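FdhC (Acinetobacter nosocomialis, PDB 5KTC) probably transfers a 3-hydroxybutanoyl group from coenzyme A to the amino group of a dTDP-linked dideoxy sugar, as a GNAT-type N-acyltransferase. Local coordinates at residues A[52-57]-A[61-66]; A[82-87]-A[91-96]; A[10-15]-A[72-77]. All coordinates share one frame; numbering follows the deposited sequence.

In the fold
From the N terminus, strand 11-15 forms one outer edge of the sheet, and contact 3 (10-15 with 72-77) closes the widest loop, 56 residues between its segments. Nested inside it, contact 1 (52-57 with 61-66) closes the short turn between helix 44-59 and strand 63-70, the strand that lies between 11-15 and 75-86. Contact 2 (82-87 with 91-96) follows in series, pairing strand 75-86 with 91-99. Contacts 1 and 2 touch through Y64 O and L82 N, 2.8 Å apart, and both reach the bound sugar nucleotide; contact 3 shares strand 75-86 with contact 2 but sits about 22 Å from it, centre to centre.

Contact 1: A[52-57]-A[61-66]; sequences RNYKNR and GEEYYF. With FUH ([[(2~{R},3~{S},5~{R})-5-[5-methyl-2,4-bis(oxidanylidene)pyrimidin-1-yl]-3-oxidanyl-oxolan-2-yl]methoxy-oxidanyl-phosphoryl] [(2~{R},3~{R},4~{S},5~{R},6~{R})-6-methyl-3,5-bis(oxidanyl)-4-[[(3~{R})-3-oxidanylbutanoyl]amino]oxan-2-yl] hydrogen phosphate), chain C.
R57 and E63 form the charged part of this contact, a salt bridge in which the guanidinium grips the carboxylate side-on. R57 NE reaches E63 OE2 at 2.9 Å with an almost straight N-H...O angle of 178°, and R57 NH2 meets E63 OE1 at 3.1 Å. Both oxygens lie close to the guanidinium plane but are approached from above the carboxylate plane, the two groups being turned 58° apart. The bend of the arginine at chi3 lays its end alongside the extended glutamate. R81 makes a second salt bridge to E63 OE1, and W50 makes a cation-pi contact with R57.

Aromatic contacts centre on Y54 and Y65. The Y65 ring turns its edge to the face of Y54, with planes 83° apart, and Y65 CB rests over that same ring, 3.8 Å from the Y54 centroid. E63 CG lies at the edge of the Y54 ring.

Among the neutral hydrogen bonds, Y65 N donates to Y54 OH at 2.9 Å, bringing a helix side chain onto the strand backbone. E62 N donates to R57 O, also at 2.9 Å; together with G61 N to E58 O, and with G61 at positive phi as C-prime residue, this makes a Schellman motif ending helix 44-59.

Y65 OH donates to the thymine oxygen O15 of the bound product FUH at 2.6 Å. The chemistry implies that Y54, meeting both the backbone N and CB of Y65, probably helps to hold Y65 where its OH meets the base, while E63, gripped by two arginines, is probably kept ionised.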
loop_
_atom_site.group_PDB
_atom_site.type_symbol
_atom_site.label_atom_id
_atom_site.label_comp_id
_atom_site.label_asym_id
_atom_site.label_seq_id
_atom_site.Cartn_x
_atom_site.Cartn_y
_atom_site.Cartn_z
ATOM N N ARG A 52 -2.123 17.744 -6.584
ATOM C CA ARG A 52 -1.432 18.445 -7.681
ATOM C C ARG A 52 0.081 18.474 -7.470
ATOM O O ARG A 52 0.819 18.183 -8.374
ATOM C CB ARG A 52 -2.060 19.846 -7.871
ATOM C CG ARG A 52 -1.664 20.684 -9.100
ATOM C CD ARG A 52 -2.366 22.079 -9.046
ATOM N NE ARG A 52 -3.814 21.955 -8.727
ATOM C CZ ARG A 52 -4.475 22.489 -7.674
ATOM N NH1 ARG A 52 -3.898 23.293 -6.776
ATOM N NH2 ARG A 52 -5.762 22.208 -7.513
ATOM N N ASN A 53 0.518 18.812 -6.252
ATOM C CA ASN A 53 1.911 18.741 -5.823
ATOM C C ASN A 53 2.453 17.328 -5.881
ATOM O O ASN A 53 3.579 17.063 -6.379
ATOM C CB ASN A 53 2.045 19.296 -4.383
ATOM C CG ASN A 53 1.889 20.800 -4.364
ATOM O OD1 ASN A 53 1.037 21.371 -3.663
ATOM N ND2 ASN A 53 2.653 21.437 -5.245
ATOM N N TYR A 54 1.617 16.422 -5.426
ATOM C CA TYR A 54 1.936 14.994 -5.503
ATOM C C TYR A 54 2.220 14.608 -6.984
ATOM O O TYR A 54 3.173 13.920 -7.244
ATOM C CB TYR A 54 0.831 14.108 -4.888
ATOM C CG TYR A 54 0.900 12.736 -5.586
ATOM C CD1 TYR A 54 1.962 11.863 -5.363
ATOM C CD2 TYR A 54 -0.007 12.418 -6.567
ATOM C CE1 TYR A 54 2.086 10.680 -6.104
ATOM C CE2 TYR A 54 0.106 11.256 -7.308
ATOM C CZ TYR A 54 1.128 10.378 -7.051
ATOM O OH TYR A 54 1.195 9.200 -7.816
ATOM N N LYS A 55 1.406 15.111 -7.909
ATOM C CA LYS A 55 1.563 14.788 -9.324
ATOM C C LYS A 55 2.893 15.223 -9.943
ATOM O O LYS A 55 3.409 14.544 -10.847
ATOM C CB LYS A 55 0.390 15.280 -10.164
ATOM C CG LYS A 55 -0.824 14.342 -10.168
ATOM C CD LYS A 55 -0.528 12.971 -10.783
ATOM C CE LYS A 55 -1.773 12.255 -11.205
ATOM N NZ LYS A 55 -1.577 10.796 -11.278
ATOM N N ASN A 56 3.439 16.331 -9.437
ATOM C CA ASN A 56 4.779 16.766 -9.828
ATOM C C ASN A 56 5.817 15.795 -9.375
ATOM O O ASN A 56 6.737 15.477 -10.132
ATOM C CB ASN A 56 5.147 18.119 -9.235
ATOM C CG ASN A 56 4.254 19.243 -9.706
ATOM O OD1 ASN A 56 3.673 19.219 -10.808
ATOM N ND2 ASN A 56 4.120 20.254 -8.841
ATOM N N ARG A 57 5.681 15.320 -8.136
ATOM C CA ARG A 57 6.581 14.307 -7.591
ATOM C C ARG A 57 6.481 13.012 -8.404
ATOM O O ARG A 57 7.500 12.404 -8.738
ATOM C CB ARG A 57 6.306 14.096 -6.104
ATOM C CG ARG A 57 6.560 15.306 -5.261
ATOM C CD ARG A 57 6.780 15.041 -3.777
ATOM N NE ARG A 57 5.589 14.498 -3.107
ATOM C CZ ARG A 57 4.456 15.149 -2.873
ATOM N NH1 ARG A 57 4.276 16.421 -3.255
ATOM N NH2 ARG A 57 3.441 14.502 -2.295
ATOM N N GLY A 61 9.263 10.737 -10.999
ATOM C CA GLY A 61 9.688 9.438 -10.466
ATOM C C GLY A 61 9.935 9.357 -8.962
ATOM O O GLY A 61 10.634 8.467 -8.518
ATOM N N GLU A 62 9.378 10.286 -8.188
ATOM C CA GLU A 62 9.681 10.384 -6.759
ATOM C C GLU A 62 8.601 9.806 -5.817
ATOM O O GLU A 62 8.824 9.722 -4.598
ATOM C CB GLU A 62 9.943 11.835 -6.408
ATOM C CG GLU A 62 11.177 12.417 -7.094
ATOM C CD GLU A 62 11.233 13.946 -7.057
ATOM O OE1 GLU A 62 10.271 14.633 -6.593
ATOM O OE2 GLU A 62 12.267 14.464 -7.524
ATOM N N GLU A 63 7.438 9.452 -6.360
ATOM C CA GLU A 63 6.277 9.093 -5.511
ATOM C C GLU A 63 5.175 8.547 -6.371
ATOM O O GLU A 63 4.905 9.118 -7.427
ATOM C CB GLU A 63 5.738 10.315 -4.755
ATOM C CG GLU A 63 4.795 10.007 -3.606
ATOM C CD GLU A 63 4.635 11.155 -2.616
ATOM O OE1 GLU A 63 3.525 11.402 -2.108
ATOM O OE2 GLU A 63 5.662 11.764 -2.263
ATOM N N TYR A 64 4.532 7.459 -5.917
ATOM C CA TYR A 64 3.415 6.846 -6.583
ATOM C C TYR A 64 2.335 6.547 -5.593
ATOM O O TYR A 64 2.575 5.828 -4.614
ATOM C CB TYR A 64 3.865 5.556 -7.274
ATOM C CG TYR A 64 4.935 5.812 -8.287
ATOM C CD1 TYR A 64 4.629 6.413 -9.520
ATOM C CD2 TYR A 64 6.264 5.555 -8.017
ATOM C CE1 TYR A 64 5.640 6.708 -10.434
ATOM C CE2 TYR A 64 7.274 5.834 -8.960
ATOM C CZ TYR A 64 6.948 6.425 -10.160
ATOM O OH TYR A 64 7.919 6.730 -11.106
ATOM N N TYR A 65 1.165 7.098 -5.829
ATOM C CA TYR A 65 0.033 7.085 -4.897
ATOM C C TYR A 65 -1.149 6.506 -5.635
ATOM O O TYR A 65 -1.404 6.930 -6.761
ATOM C CB TYR A 65 -0.279 8.512 -4.520
ATOM C CG TYR A 65 -1.230 8.806 -3.429
ATOM C CD1 TYR A 65 -1.676 7.856 -2.538
ATOM C CD2 TYR A 65 -1.667 10.112 -3.250
ATOM C CE1 TYR A 65 -2.534 8.201 -1.493
ATOM C CE2 TYR A 65 -2.522 10.471 -2.212
ATOM C CZ TYR A 65 -2.956 9.512 -1.331
ATOM O OH TYR A 65 -3.848 9.847 -0.266
ATOM N N PHE A 66 -1.807 5.513 -5.045
ATOM C CA PHE A 66 -2.855 4.726 -5.685
ATOM C C PHE A 66 -4.169 4.712 -4.918
ATOM O O PHE A 66 -4.185 4.711 -3.693
ATOM C CB PHE A 66 -2.420 3.255 -5.859
ATOM C CG PHE A 66 -1.148 3.081 -6.656
ATOM C CD1 PHE A 66 0.065 3.177 -6.049
ATOM C CD2 PHE A 66 -1.194 2.765 -7.989
ATOM C CE1 PHE A 66 1.248 3.043 -6.734
ATOM C CE2 PHE A 66 -0.040 2.629 -8.726
ATOM C CZ PHE A 66 1.208 2.752 -8.101
HETATM O O1 FUH C . 0.647 3.331 6.390
HETATM C C1 FUH C . 1.708 3.194 6.989
HETATM C C2 FUH C . 2.576 1.988 6.839
HETATM C C3 FUH C . 1.805 0.776 6.385
HETATM O O2 FUH C . 1.306 0.013 7.512
HETATM C C4 FUH C . 2.695 -0.161 5.608
HETATM N N1 FUH C . 2.212 4.180 7.833
HETATM C C5 FUH C . 1.642 5.531 7.809
HETATM C C6 FUH C . 1.410 6.067 9.233
HETATM O O3 FUH C . 2.605 6.012 9.887
HETATM C C7 FUH C . 1.012 7.525 9.278
HETATM C C8 FUH C . 1.056 8.162 10.687
HETATM O O4 FUH C . 1.888 8.311 8.451
HETATM C C9 FUH C . 2.583 6.460 7.063
HETATM O O5 FUH C . 2.674 6.129 5.670
HETATM C C10 FUH C . 2.061 7.840 7.103
HETATM O O6 FUH C . 0.813 7.838 6.426
HETATM P P1 FUH C . 0.091 9.166 6.003
HETATM O O7 FUH C . -0.674 9.778 7.116
HETATM O O8 FUH C . -0.836 8.724 4.871
HETATM O O9 FUH C . 1.084 10.142 5.233
HETATM P P2 FUH C . 2.145 11.220 5.757
HETATM O O10 FUH C . 3.432 10.930 5.065
HETATM O O11 FUH C . 2.202 11.080 7.272
HETATM O O12 FUH C . 1.444 12.523 5.232
HETATM C C11 FUH C . 2.219 13.704 4.998
HETATM C C12 FUH C . 1.319 14.898 5.191
HETATM C C13 FUH C . 0.455 14.828 6.468
HETATM O O13 FUH C . 0.249 16.128 7.049
HETATM C C14 FUH C . -0.914 14.368 5.987
HETATM C C15 FUH C . -0.953 14.964 4.602
HETATM O O14 FUH C . 0.405 14.999 4.094
HETATM N N2 FUH C . -1.670 14.188 3.566
HETATM C C16 FUH C . -1.217 12.968 3.162
HETATM C C17 FUH C . -1.871 12.283 2.137
HETATM C C18 FUH C . -1.396 10.933 1.643
HETATM C C19 FUH C . -3.032 12.899 1.577
HETATM O O15 FUH C . -3.640 12.320 0.586
HETATM N N3 FUH C . -3.455 14.101 1.993
HETATM C C20 FUH C . -2.754 14.737 2.937
HETATM O O16 FUH C . -3.192 15.910 3.362
#

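Contact 2: A[82-87]-A[91-96]; sequences LYDFHE and SFCWGS. With FUH ([[(2~{R},3~{S},5~{R})-5-[5-methyl-2,4-bis(oxidanylidene)pyrimidin-1-yl]-3-oxidanyl-oxolan-2-yl]methoxy-oxidanyl-phosphoryl] [(2~{R},3~{R},4~{S},5~{R},6~{R})-6-methyl-3,5-bis(oxidanyl)-4-[[(3~{R})-3-oxidanylbutanoyl]amino]oxan-2-yl] hydrogen phosphate), chain C.
The phenol ring of Y83 lies with one face against C93: the CB of the cysteine stands over the ring centre, 4.1 Å from the centroid and 10° off the normal, while G95 N comes to the ring edge in its plane. A chi1 of 69° sets Y83 CG between its backbone N and carbonyl carbon, turning the ring along the neighbouring strand until OH reaches FUH O5 at 2.8 Å. On the other side of the sheet, L82 CD2 packs obliquely on F92 CD2 at 3.8 Å, and F92 CB meets the F85 ring at CD1, 3.7 Å away.

These strands form an antiparallel beta hairpin in the mixed sheet of the GNAT domain. Y83-C93 and H86-S91 are hydrogen-bonded pairs, and the register slips by one residue between them, a beta bulge at which D84 takes positive phi (59°). A water bridges D84 O and S91 OG.

Across the bulge, H86 NE2 donates to D84 OD1 at 2.7 Å, near the imidazole plane but from above the carboxylate. At the ligand end, the W94 indole spreads its face beneath the terminal methyl C4 of the hydroxybutanoyl group, 3.4 Å above the ring plane, and its NE1 is hydrogen-bonded to Y116 OH. S96 N donates to FUH O5, and S96 OG donates to the phosphate oxygen O8 at 2.5 Å.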
loop_
_atom_site.group_PDB
_atom_site.type_symbol
_atom_site.label_atom_id
_atom_site.label_comp_id
_atom_site.label_asym_id
_atom_site.label_seq_id
_atom_site.Cartn_x
_atom_site.Cartn_y
_atom_site.Cartn_z
ATOM N N LEU A 82 3.660 4.692 -2.273
ATOM C CA LEU A 82 5.083 4.514 -2.270
ATOM C C LEU A 82 5.764 5.854 -2.376
ATOM O O LEU A 82 5.405 6.664 -3.209
ATOM C CB LEU A 82 5.581 3.689 -3.442
ATOM C CG LEU A 82 5.187 2.220 -3.382
ATOM C CD1 LEU A 82 3.687 2.037 -3.585
ATOM C CD2 LEU A 82 5.971 1.516 -4.436
ATOM N N TYR A 83 6.708 6.108 -1.486
ATOM C CA TYR A 83 7.250 7.470 -1.323
ATOM C C TYR A 83 8.643 7.405 -0.636
ATOM O O TYR A 83 9.089 6.356 -0.116
ATOM C CB TYR A 83 6.189 8.341 -0.545
ATOM C CG TYR A 83 5.964 7.966 0.924
ATOM C CD1 TYR A 83 5.233 6.859 1.281
ATOM C CD2 TYR A 83 6.482 8.781 1.993
ATOM C CE1 TYR A 83 5.024 6.539 2.617
ATOM C CE2 TYR A 83 6.247 8.485 3.329
ATOM C CZ TYR A 83 5.543 7.346 3.661
ATOM O OH TYR A 83 5.250 7.021 4.971
ATOM N N ASP A 84 9.350 8.540 -0.674
ATOM C CA ASP A 84 10.568 8.760 0.083
ATOM C C ASP A 84 11.646 7.751 -0.257
ATOM O O ASP A 84 11.989 6.877 0.552
ATOM C CB ASP A 84 10.249 8.735 1.583
ATOM C CG ASP A 84 11.390 9.279 2.465
ATOM O OD1 ASP A 84 12.320 9.910 1.923
ATOM O OD2 ASP A 84 11.274 9.110 3.708
ATOM N N PHE A 85 12.104 7.861 -1.500
ATOM C CA PHE A 85 13.055 6.944 -2.129
ATOM C C PHE A 85 14.519 7.296 -1.819
ATOM O O PHE A 85 14.874 8.463 -1.889
ATOM C CB PHE A 85 12.858 7.031 -3.638
ATOM C CG PHE A 85 11.443 6.672 -4.127
ATOM C CD1 PHE A 85 10.529 6.007 -3.333
ATOM C CD2 PHE A 85 11.082 6.966 -5.395
ATOM C CE1 PHE A 85 9.268 5.651 -3.826
ATOM C CE2 PHE A 85 9.837 6.630 -5.920
ATOM C CZ PHE A 85 8.914 5.986 -5.121
ATOM N N HIS A 86 15.354 6.316 -1.517
ATOM C CA HIS A 86 16.789 6.525 -1.187
ATOM C C HIS A 86 17.707 5.455 -1.824
ATOM O O HIS A 86 17.197 4.559 -2.515
ATOM C CB HIS A 86 16.989 6.573 0.342
ATOM C CG HIS A 86 16.344 7.751 0.966
ATOM N ND1 HIS A 86 17.023 8.916 1.216
ATOM C CD2 HIS A 86 15.054 7.993 1.294
ATOM C CE1 HIS A 86 16.195 9.807 1.740
ATOM N NE2 HIS A 86 14.991 9.278 1.772
ATOM N N GLU A 87 19.041 5.536 -1.572
ATOM C CA GLU A 87 20.063 4.671 -2.222
ATOM C C GLU A 87 21.079 3.970 -1.298
ATOM O O GLU A 87 21.227 4.292 -0.088
ATOM C CB GLU A 87 20.828 5.493 -3.231
ATOM C CG GLU A 87 19.954 6.466 -3.997
ATOM C CD GLU A 87 20.269 6.483 -5.454
ATOM O OE1 GLU A 87 20.987 7.408 -5.893
ATOM O OE2 GLU A 87 19.799 5.551 -6.153
ATOM N N SER A 91 16.056 2.053 -1.670
ATOM C CA SER A 91 14.943 1.824 -0.731
ATOM C C SER A 91 13.752 2.694 -1.015
ATOM O O SER A 91 13.878 3.852 -1.518
ATOM C CB SER A 91 15.395 1.974 0.725
ATOM O OG SER A 91 15.664 3.317 0.987
ATOM N N PHE A 92 12.559 2.143 -0.770
ATOM C CA PHE A 92 11.338 2.942 -0.866
ATOM C C PHE A 92 10.584 2.796 0.432
ATOM O O PHE A 92 10.695 1.796 1.057
ATOM C CB PHE A 92 10.429 2.554 -2.064
ATOM C CG PHE A 92 9.761 1.214 -1.942
ATOM C CD1 PHE A 92 10.435 0.034 -2.262
ATOM C CD2 PHE A 92 8.442 1.115 -1.529
ATOM C CE1 PHE A 92 9.821 -1.201 -2.140
ATOM C CE2 PHE A 92 7.838 -0.130 -1.406
ATOM C CZ PHE A 92 8.516 -1.280 -1.741
ATOM N N CYS A 93 9.868 3.841 0.827
ATOM C CA CYS A 93 8.868 3.728 1.884
ATOM C C CYS A 93 7.463 3.433 1.294
ATOM O O CYS A 93 7.157 3.800 0.155
ATOM C CB CYS A 93 8.792 5.009 2.731
ATOM S SG CYS A 93 10.413 5.408 3.519
ATOM N N TRP A 94 6.606 2.830 2.103
ATOM C CA TRP A 94 5.207 2.749 1.750
ATOM C C TRP A 94 4.333 2.930 2.984
ATOM O O TRP A 94 4.783 2.829 4.144
ATOM C CB TRP A 94 4.849 1.468 0.995
ATOM C CG TRP A 94 4.721 0.183 1.737
ATOM C CD1 TRP A 94 5.720 -0.636 2.156
ATOM C CD2 TRP A 94 3.485 -0.484 2.066
ATOM N NE1 TRP A 94 5.176 -1.770 2.747
ATOM C CE2 TRP A 94 3.812 -1.716 2.650
ATOM C CE3 TRP A 94 2.134 -0.159 1.885
ATOM C CZ2 TRP A 94 2.827 -2.634 3.082
ATOM C CZ3 TRP A 94 1.149 -1.091 2.292
ATOM C CH2 TRP A 94 1.505 -2.297 2.891
ATOM N N GLY A 95 3.102 3.249 2.698
ATOM C CA GLY A 95 2.156 3.609 3.731
ATOM C C GLY A 95 0.966 4.323 3.152
ATOM O O GLY A 95 0.473 3.958 2.059
ATOM N N SER A 96 0.468 5.333 3.867
ATOM C CA SER A 96 -0.857 5.884 3.579
ATOM C C SER A 96 -1.906 4.797 3.284
ATOM O O SER A 96 -2.731 4.921 2.348
ATOM C CB SER A 96 -0.840 6.953 2.483
ATOM O OG SER A 96 0.137 7.958 2.673
HETATM O O1 FUH C . 0.647 3.331 6.390
HETATM C C1 FUH C . 1.708 3.194 6.989
HETATM C C2 FUH C . 2.576 1.988 6.839
HETATM C C3 FUH C . 1.805 0.776 6.385
HETATM O O2 FUH C . 1.306 0.013 7.512
HETATM C C4 FUH C . 2.695 -0.161 5.608
HETATM N N1 FUH C . 2.212 4.180 7.833
HETATM C C5 FUH C . 1.642 5.531 7.809
HETATM C C6 FUH C . 1.410 6.067 9.233
HETATM O O3 FUH C . 2.605 6.012 9.887
HETATM C C7 FUH C . 1.012 7.525 9.278
HETATM C C8 FUH C . 1.056 8.162 10.687
HETATM O O4 FUH C . 1.888 8.311 8.451
HETATM C C9 FUH C . 2.583 6.460 7.063
HETATM O O5 FUH C . 2.674 6.129 5.670
HETATM C C10 FUH C . 2.061 7.840 7.103
HETATM O O6 FUH C . 0.813 7.838 6.426
HETATM P P1 FUH C . 0.091 9.166 6.003
HETATM O O7 FUH C . -0.674 9.778 7.116
HETATM O O8 FUH C . -0.836 8.724 4.871
HETATM O O9 FUH C . 1.084 10.142 5.233
HETATM P P2 FUH C . 2.145 11.220 5.757
HETATM O O10 FUH C . 3.432 10.930 5.065
HETATM O O11 FUH C . 2.202 11.080 7.272
HETATM O O12 FUH C . 1.444 12.523 5.232
HETATM C C11 FUH C . 2.219 13.704 4.998
HETATM C C12 FUH C . 1.319 14.898 5.191
HETATM C C13 FUH C . 0.455 14.828 6.468
HETATM O O13 FUH C . 0.249 16.128 7.049
HETATM C C14 FUH C . -0.914 14.368 5.987
HETATM C C15 FUH C . -0.953 14.964 4.602
HETATM O O14 FUH C . 0.405 14.999 4.094
HETATM N N2 FUH C . -1.670 14.188 3.566
HETATM C C16 FUH C . -1.217 12.968 3.162
HETATM C C17 FUH C . -1.871 12.283 2.137
HETATM C C18 FUH C . -1.396 10.933 1.643
HETATM C C19 FUH C . -3.032 12.899 1.577
HETATM O O15 FUH C . -3.640 12.320 0.586
HETATM N N3 FUH C . -3.455 14.101 1.993
HETATM C C20 FUH C . -2.754 14.737 2.937
HETATM O O16 FUH C . -3.192 15.910 3.362
HETATM O O HOH W 1 13.669 4.735 1.748
#

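Contact 3: A[10-15]-A[72-77]; sequences TTYLRL and DDQSPI
With chi1 at 61°, Y12 CG stands between its own backbone N and carbonyl carbon, and this torsion carries the phenol end across to Q74. There Y12 OH touches Q74 CB at 3.3 Å, and Q74 CG lies near the plane of the ring at its edge. The glutamine has CG anti to its carbonyl carbon and a bend at chi2 (92°); its amide plane is 20° from the ring plane. Q74 NE2 is hydrogen-bonded to S71 O, and CB and CG are the atoms that touch Y12 OH.

The second point of touch is purely apolar: T11 CG2 meets I77 CD1 at 3.8 Å, the two side chains running at about a right angle. T11 OG1 is hydrogen-bonded to E110 OE1, while the methyl faces I77.

Strands 11-15 and 75-86 are not neighbours in the mixed sheet of the GNAT domain; strand 63-70 runs between them, antiparallel to both, so these contacts reach across an intervening strand. Q74 and S75 both face R70 in a G1 beta bulge, with Q74 at positive phi, where the chain turns from 63-70 into 75-86.

A water links the N-terminal ends of the two segments, donating to T10 O at 2.8 Å and accepting from D72 N at 3.0 Å. Within the turn, S75 OG donates to D73 OD1 at 2.8 Å, on the syn side but tilted out of the carboxylate plane, and D73 OD2 is hydrogen-bonded to H102 NE2.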
loop_
_atom_site.group_PDB
_atom_site.type_symbol
_atom_site.label_atom_id
_atom_site.label_comp_id
_atom_site.label_asym_id
_atom_site.label_seq_id
_atom_site.Cartn_x
_atom_site.Cartn_y
_atom_site.Cartn_z
ATOM N N THR A 10 -9.153 -9.826 -6.141
ATOM C CA THR A 10 -10.360 -9.136 -5.807
ATOM C C THR A 10 -10.209 -7.652 -5.838
ATOM O O THR A 10 -11.189 -6.993 -5.631
ATOM C CB THR A 10 -10.963 -9.567 -4.487
ATOM O OG1 THR A 10 -10.212 -9.070 -3.351
ATOM C CG2 THR A 10 -11.137 -11.153 -4.437
ATOM N N THR A 11 -9.006 -7.163 -6.102
ATOM C CA THR A 11 -8.725 -5.714 -6.094
ATOM C C THR A 11 -7.814 -5.320 -7.225
ATOM O O THR A 11 -7.202 -6.168 -7.855
ATOM C CB THR A 11 -8.044 -5.275 -4.772
ATOM O OG1 THR A 11 -6.890 -6.088 -4.598
ATOM C CG2 THR A 11 -8.969 -5.417 -3.548
ATOM N N TYR A 12 -7.724 -3.997 -7.484
ATOM C CA TYR A 12 -6.785 -3.446 -8.402
ATOM C C TYR A 12 -6.449 -2.042 -7.957
ATOM O O TYR A 12 -7.161 -1.468 -7.127
ATOM C CB TYR A 12 -7.305 -3.426 -9.832
ATOM C CG TYR A 12 -8.539 -2.625 -10.118
ATOM C CD1 TYR A 12 -9.810 -3.183 -9.999
ATOM C CD2 TYR A 12 -8.459 -1.311 -10.507
ATOM C CE1 TYR A 12 -10.949 -2.476 -10.311
ATOM C CE2 TYR A 12 -9.610 -0.583 -10.803
ATOM C CZ TYR A 12 -10.867 -1.140 -10.683
ATOM O OH TYR A 12 -12.047 -0.399 -10.891
ATOM N N LEU A 13 -5.338 -1.552 -8.438
ATOM C CA LEU A 13 -4.827 -0.224 -8.065
ATOM C C LEU A 13 -4.697 0.608 -9.297
ATOM O O LEU A 13 -4.285 0.123 -10.319
ATOM C CB LEU A 13 -3.422 -0.289 -7.438
ATOM C CG LEU A 13 -3.104 -1.123 -6.184
ATOM C CD1 LEU A 13 -1.910 -0.650 -5.380
ATOM C CD2 LEU A 13 -4.233 -1.454 -5.278
ATOM N N ARG A 14 -4.916 1.909 -9.156
ATOM C CA ARG A 14 -4.582 2.872 -10.219
ATOM C C ARG A 14 -4.123 4.176 -9.648
ATOM O O ARG A 14 -4.515 4.516 -8.502
ATOM C CB ARG A 14 -5.740 3.047 -11.192
ATOM C CG ARG A 14 -6.951 3.758 -10.600
ATOM C CD ARG A 14 -7.433 4.923 -11.483
ATOM N NE ARG A 14 -8.608 5.537 -10.906
ATOM C CZ ARG A 14 -8.635 6.518 -10.010
ATOM N NH1 ARG A 14 -7.508 7.100 -9.603
ATOM N NH2 ARG A 14 -9.817 6.940 -9.537
ATOM N N LEU A 15 -3.300 4.910 -10.401
ATOM C CA LEU A 15 -2.746 6.166 -9.846
ATOM C C LEU A 15 -3.786 7.207 -9.470
ATOM O O LEU A 15 -4.785 7.402 -10.187
ATOM C CB LEU A 15 -1.759 6.760 -10.837
ATOM C CG LEU A 15 -0.483 5.915 -11.059
ATOM C CD1 LEU A 15 0.401 6.412 -12.194
ATOM C CD2 LEU A 15 0.322 5.856 -9.773
ATOM N N ASP A 72 -15.025 -6.382 -8.429
ATOM C CA ASP A 72 -16.352 -6.925 -8.778
ATOM C C ASP A 72 -17.325 -5.801 -9.196
ATOM O O ASP A 72 -18.117 -6.000 -10.131
ATOM C CB ASP A 72 -16.890 -7.845 -7.679
ATOM C CG ASP A 72 -17.180 -7.138 -6.405
ATOM O OD1 ASP A 72 -16.859 -5.920 -6.275
ATOM O OD2 ASP A 72 -17.684 -7.802 -5.477
ATOM N N ASP A 73 -17.217 -4.623 -8.548
ATOM C CA ASP A 73 -18.047 -3.456 -8.883
ATOM C C ASP A 73 -17.302 -2.167 -9.209
ATOM O O ASP A 73 -17.908 -1.114 -9.400
ATOM C CB ASP A 73 -19.021 -3.203 -7.741
ATOM C CG ASP A 73 -18.345 -2.773 -6.474
ATOM O OD1 ASP A 73 -17.124 -2.623 -6.461
ATOM O OD2 ASP A 73 -19.048 -2.562 -5.501
ATOM N N GLN A 74 -15.993 -2.250 -9.316
ATOM C CA GLN A 74 -15.182 -1.091 -9.668
ATOM C C GLN A 74 -15.479 0.129 -8.753
ATOM O O GLN A 74 -15.612 1.271 -9.228
ATOM C CB GLN A 74 -15.296 -0.763 -11.184
ATOM C CG GLN A 74 -14.888 -1.933 -12.083
ATOM C CD GLN A 74 -16.096 -2.782 -12.439
ATOM O OE1 GLN A 74 -17.079 -2.251 -12.945
ATOM N NE2 GLN A 74 -16.080 -4.065 -12.120
ATOM N N SER A 75 -15.547 -0.133 -7.457
ATOM C CA SER A 75 -15.795 0.880 -6.477
ATOM C C SER A 75 -14.531 1.056 -5.617
ATOM O O SER A 75 -13.839 0.063 -5.337
ATOM C CB SER A 75 -17.024 0.518 -5.633
ATOM O OG SER A 75 -16.786 -0.486 -4.676
ATOM N N PRO A 76 -14.268 2.295 -5.162
ATOM C CA PRO A 76 -13.038 2.599 -4.448
ATOM C C PRO A 76 -13.145 2.173 -3.020
ATOM O O PRO A 76 -14.190 2.367 -2.394
ATOM C CB PRO A 76 -12.931 4.103 -4.588
ATOM C CG PRO A 76 -14.340 4.582 -4.624
ATOM C CD PRO A 76 -15.057 3.525 -5.412
ATOM N N ILE A 77 -12.107 1.483 -2.525
ATOM C CA ILE A 77 -12.103 0.944 -1.160
ATOM C C ILE A 77 -10.882 1.410 -0.339
ATOM O O ILE A 77 -10.802 1.100 0.810
ATOM C CB ILE A 77 -12.160 -0.582 -1.166
ATOM C CG1 ILE A 77 -10.992 -1.198 -2.004
ATOM C CG2 ILE A 77 -13.502 -1.073 -1.768
ATOM C CD1 ILE A 77 -10.856 -2.692 -1.743
HETATM O O HOH W 2 -13.826 -7.842 -6.102
#